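Local coordinates for protein alginate lyase A1-II' (Sphingomonas sp. A1, PDB 2CWS) that depolymerises alginate, probably through the β-elimination chemistry of its polysaccharide lyase family 7 domain, which makes up most of this chain, at residues A[67-72]-A[199-204]. Residues are numbered along the deposited sequence; the frame is centred on the assembly and turned at random.
Sequences RSELRE and YFKAGN. With SO4 (sulfate ion), chain C; SO4 (sulfate ion), chain B.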
ATOM      1  N   ARG A  67      -5.329  -5.612   7.949  1.00  4.22           N
ATOM      2  CA  ARG A  67      -4.167  -4.805   7.557  1.00  3.80           C
ATOM      3  C   ARG A  67      -3.684  -3.956   8.728  1.00  3.80           C
ATOM      4  O   ARG A  67      -4.455  -3.524   9.586  1.00  4.43           O
ATOM      5  CB  ARG A  67      -4.496  -3.884   6.378  1.00  4.12           C
ATOM      6  CG  ARG A  67      -5.350  -2.666   6.771  1.00  4.59           C
ATOM      7  CD  ARG A  67      -5.919  -2.019   5.537  1.00  5.58           C
ATOM      8  NE  ARG A  67      -7.040  -2.758   4.931  1.00  6.21           N
ATOM      9  CZ  ARG A  67      -7.298  -2.927   3.656  1.00  5.12           C
ATOM     10  NH1 ARG A  67      -6.422  -2.566   2.703  1.00  5.00           N
ATOM     11  NH2 ARG A  67      -8.454  -3.514   3.330  1.00  6.58           N
ATOM     12  N   SER A  68      -2.388  -3.658   8.644  1.00  3.69           N
ATOM     13  CA  SER A  68      -1.788  -2.498   9.345  1.00  3.55           C
ATOM     14  C   SER A  68      -1.136  -1.721   8.195  1.00  3.17           C
ATOM     15  O   SER A  68      -0.120  -2.180   7.678  1.00  3.53           O
ATOM     16  CB  SER A  68      -0.775  -2.961  10.384  1.00  4.03           C
ATOM     17  OG  SER A  68      -0.205  -1.811  10.984  1.00  4.60           O
ATOM     18  N   GLU A  69      -1.783  -0.636   7.745  1.00  3.25           N
ATOM     19  CA  GLU A  69      -1.451  -0.097   6.433  1.00  3.67           C
ATOM     20  C   GLU A  69      -1.657   1.432   6.461  1.00  3.28           C
ATOM     21  O   GLU A  69      -2.677   1.894   6.979  1.00  4.09           O
ATOM     22  CB  GLU A  69      -2.278  -0.768   5.341  1.00  3.89           C
ATOM     23  CG  GLU A  69      -1.840  -0.473   3.903  1.00  4.25           C
ATOM     24  CD  GLU A  69      -2.729  -1.125   2.866  1.00  3.62           C
ATOM     25  OE1 GLU A  69      -3.963  -1.201   3.069  1.00  4.25           O
ATOM     26  OE2 GLU A  69      -2.188  -1.551   1.809  1.00  4.41           O
ATOM     27  N   LEU A  70      -0.699   2.163   5.870  1.00  3.32           N
ATOM     28  CA  LEU A  70      -0.856   3.589   5.699  1.00  3.19           C
ATOM     29  C   LEU A  70      -1.664   3.892   4.450  1.00  3.15           C
ATOM     30  O   LEU A  70      -1.572   3.192   3.440  1.00  3.80           O
ATOM     31  CB  LEU A  70       0.537   4.264   5.554  1.00  3.45           C
ATOM     32  CG  LEU A  70       1.449   4.137   6.731  1.00  4.46           C
ATOM     33  CD1 LEU A  70       2.831   4.669   6.406  1.00  5.28           C
ATOM     34  CD2 LEU A  70       0.880   4.862   7.999  1.00  5.22           C
ATOM     35  N   ARG A  71      -2.440   4.961   4.524  1.00  3.47           N
ATOM     36  CA  ARG A  71      -3.347   5.439   3.474  1.00  3.42           C
ATOM     37  C   ARG A  71      -3.017   6.895   3.232  1.00  3.27           C
ATOM     38  O   ARG A  71      -3.086   7.729   4.172  1.00  3.55           O
ATOM     39  CB  ARG A  71      -4.791   5.226   4.024  1.00  4.10           C
ATOM     40  CG  ARG A  71      -5.957   5.502   3.068  1.00  4.48           C
ATOM     41  CD  ARG A  71      -6.183   6.974   2.648  1.00  4.37           C
ATOM     42  NE  ARG A  71      -7.554   7.087   2.165  1.00  4.17           N
ATOM     43  CZ  ARG A  71      -7.981   8.017   1.327  1.00  3.55           C
ATOM     44  NH1 ARG A  71      -7.162   8.969   0.869  1.00  4.16           N
ATOM     45  NH2 ARG A  71      -9.268   7.974   0.934  1.00  4.79           N
ATOM     46  N   GLU A  72      -2.636   7.240   2.007  1.00  3.60           N
ATOM     47  CA  GLU A  72      -2.177   8.589   1.693  1.00  3.28           C
ATOM     48  C   GLU A  72      -3.299   9.590   1.848  1.00  3.36           C
ATOM     49  O   GLU A  72      -4.420   9.367   1.353  1.00  4.26           O
ATOM     50  CB  GLU A  72      -1.668   8.636   0.247  1.00  4.02           C
ATOM     51  CG  GLU A  72      -1.212  10.036  -0.171  1.00  4.71           C
ATOM     52  CD  GLU A  72      -0.997  10.143  -1.668  1.00  3.78           C
ATOM     53  OE1 GLU A  72      -1.404   9.264  -2.433  1.00  4.02           O
ATOM     54  OE2 GLU A  72      -0.404  11.217  -2.054  1.00  5.17           O
ATOM     55  N   TYR A 199      -5.176   7.114  -4.510  1.00  4.07           N
ATOM     56  CA  TYR A 199      -4.301   7.406  -3.389  1.00  3.95           C
ATOM     57  C   TYR A 199      -3.345   6.226  -3.206  1.00  3.36           C
ATOM     58  O   TYR A 199      -3.664   5.065  -3.531  1.00  4.12           O
ATOM     59  CB  TYR A 199      -5.092   7.684  -2.103  1.00  4.87           C
ATOM     60  CG  TYR A 199      -5.993   6.580  -1.641  1.00  4.49           C
ATOM     61  CD1 TYR A 199      -7.338   6.577  -2.018  1.00  5.36           C
ATOM     62  CD2 TYR A 199      -5.559   5.530  -0.855  1.00  4.74           C
ATOM     63  CE1 TYR A 199      -8.202   5.587  -1.620  1.00  5.92           C
ATOM     64  CE2 TYR A 199      -6.391   4.524  -0.454  1.00  5.06           C
ATOM     65  CZ  TYR A 199      -7.729   4.526  -0.847  1.00  5.34           C
ATOM     66  OH  TYR A 199      -8.553   3.520  -0.423  1.00  6.69           O
ATOM     67  N   PHE A 200      -2.156   6.535  -2.687  1.00  3.33           N
ATOM     68  CA  PHE A 200      -1.182   5.500  -2.375  1.00  3.12           C
ATOM     69  C   PHE A 200      -1.495   4.833  -1.044  1.00  3.23           C
ATOM     70  O   PHE A 200      -2.113   5.431  -0.144  1.00  3.62           O
ATOM     71  CB  PHE A 200       0.222   6.090  -2.321  1.00  4.02           C
ATOM     72  CG  PHE A 200       0.801   6.500  -3.667  1.00  3.76           C
ATOM     73  CD1 PHE A 200       1.094   7.812  -3.982  1.00  3.97           C
ATOM     74  CD2 PHE A 200       1.074   5.504  -4.606  1.00  3.99           C
ATOM     75  CE1 PHE A 200       1.662   8.140  -5.190  1.00  4.58           C
ATOM     76  CE2 PHE A 200       1.658   5.861  -5.828  1.00  4.49           C
ATOM     77  CZ  PHE A 200       1.951   7.152  -6.133  1.00  4.62           C
ATOM     78  N   LYS A 201      -0.994   3.590  -0.883  1.00  3.30           N
ATOM     79  CA  LYS A 201      -1.001   2.902   0.397  1.00  3.33           C
ATOM     80  C   LYS A 201       0.328   2.185   0.555  1.00  3.17           C
ATOM     81  O   LYS A 201       0.949   1.779  -0.453  1.00  3.49           O
ATOM     82  CB  LYS A 201      -2.127   1.836   0.501  1.00  3.72           C
ATOM     83  CG  LYS A 201      -3.501   2.362   0.127  1.00  3.76           C
ATOM     84  CD  LYS A 201      -4.619   1.453   0.640  1.00  3.88           C
ATOM     85  CE  LYS A 201      -4.973   1.816   2.091  1.00  4.39           C
ATOM     86  NZ  LYS A 201      -5.865   0.783   2.682  1.00  4.83           N
ATOM     87  N   ALA A 202       0.745   1.963   1.799  1.00  3.44           N
ATOM     88  CA  ALA A 202       1.979   1.205   2.062  1.00  3.32           C
ATOM     89  C   ALA A 202       1.881   0.630   3.456  1.00  3.11           C
ATOM     90  O   ALA A 202       1.511   1.335   4.406  1.00  3.71           O
ATOM     91  CB  ALA A 202       3.204   2.116   1.973  1.00  4.87           C
ATOM     92  N   GLY A 203       2.265  -0.652   3.587  1.00  3.30           N
ATOM     93  CA  GLY A 203       2.298  -1.255   4.914  1.00  3.96           C
ATOM     94  C   GLY A 203       2.183  -2.763   4.811  1.00  3.15           C
ATOM     95  O   GLY A 203       3.032  -3.387   4.131  1.00  3.78           O
ATOM     96  N   ASN A 204       1.162  -3.335   5.469  1.00  3.49           N
ATOM     97  CA  ASN A 204       1.099  -4.805   5.623  1.00  3.36           C
ATOM     98  C   ASN A 204      -0.369  -5.185   5.546  1.00  3.31           C
ATOM     99  O   ASN A 204      -1.100  -5.141   6.528  1.00  4.16           O
ATOM    100  CB  ASN A 204       1.705  -5.182   6.959  1.00  3.81           C
ATOM    101  CG  ASN A 204       1.673  -6.649   7.283  1.00  4.17           C
ATOM    102  OD1 ASN A 204       2.048  -6.988   8.471  1.00  6.51           O
ATOM    103  ND2 ASN A 204       1.238  -7.478   6.412  1.00  3.42           N
TER
HETATM  104  S   SO4 C 402     -10.972   5.859   3.355  0.58  8.30           S
HETATM  105  O1  SO4 C 402      -9.464   5.410   3.441  0.58  9.44           O
HETATM  106  O2  SO4 C 402     -11.178   6.885   4.315  0.58 12.08           O
HETATM  107  O3  SO4 C 402     -11.310   6.257   2.073  0.58  6.67           O
HETATM  108  O4  SO4 C 402     -11.621   4.579   3.686  0.58 11.13           O
HETATM  109  S   SO4 B 401      -8.742  -3.279  -0.473  0.66  5.94           S
HETATM  110  O1  SO4 B 401      -7.471  -2.432  -0.073  0.66  4.68           O
HETATM  111  O2  SO4 B 401      -9.565  -2.599  -1.449  0.66  7.26           O
HETATM  112  O3  SO4 B 401      -8.346  -4.511  -1.046  0.66  5.91           O
HETATM  113  O4  SO4 B 401      -9.551  -3.513   0.719  0.66  7.40           O
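In the antiparallel sheet of the lyase domain, on the face shared by R71 and K201, the R71 guanidinium lies flat on the Y199 ring. The planes are only 5° apart, and R71 CZ sits 3.7 Å from the Y199 ring centroid, a stacked cation-pi pair. With CG anti to the backbone N (chi1 -174°) and a bend at chi2, the arginine folds back over the ring. NH1 donates to E72 O, nearly along the C=O axis, while NE and NH2 grip two oxygens of one sulfate ion at the guanidinium edge. A leucine in place of R71 would probably leave that sulfate without two donors, E72 O without this N-H and the Y199 ring without its flat cationic partner.

Further along the same face, E69 OE1 takes two donors: R67 NH1 at 2.8 Å on its syn side, and K201 NZ, also 2.8 Å away, from above the carboxylate plane. K201 NZ bonds Q18 too, and E69 OE2 goes to Q110. The shared carboxylate oxygen probably offsets the repulsion between R67 NH1 and K201 NZ, 3.4 Å apart. R67 holds the second sulfate through NH1 and NH2.

RSELR and YFKAGN are signature sequences of family 7, here side by side in a jelly-roll sheet. The two anions beside their basic side chains are consistent with a cleft for acidic alginate.

Backbone bonds tie S68 to N204 and L70 to A202 in both directions. At G203 a side chain would clash with S68 O and E69 CA. Beyond A202, E72 N donates to F200 O, and F200 N returns a nearly straight bond (171°) to the anti lone pair of E72 OE1, 2.8 Å away; W83 donates to that oxygen as well.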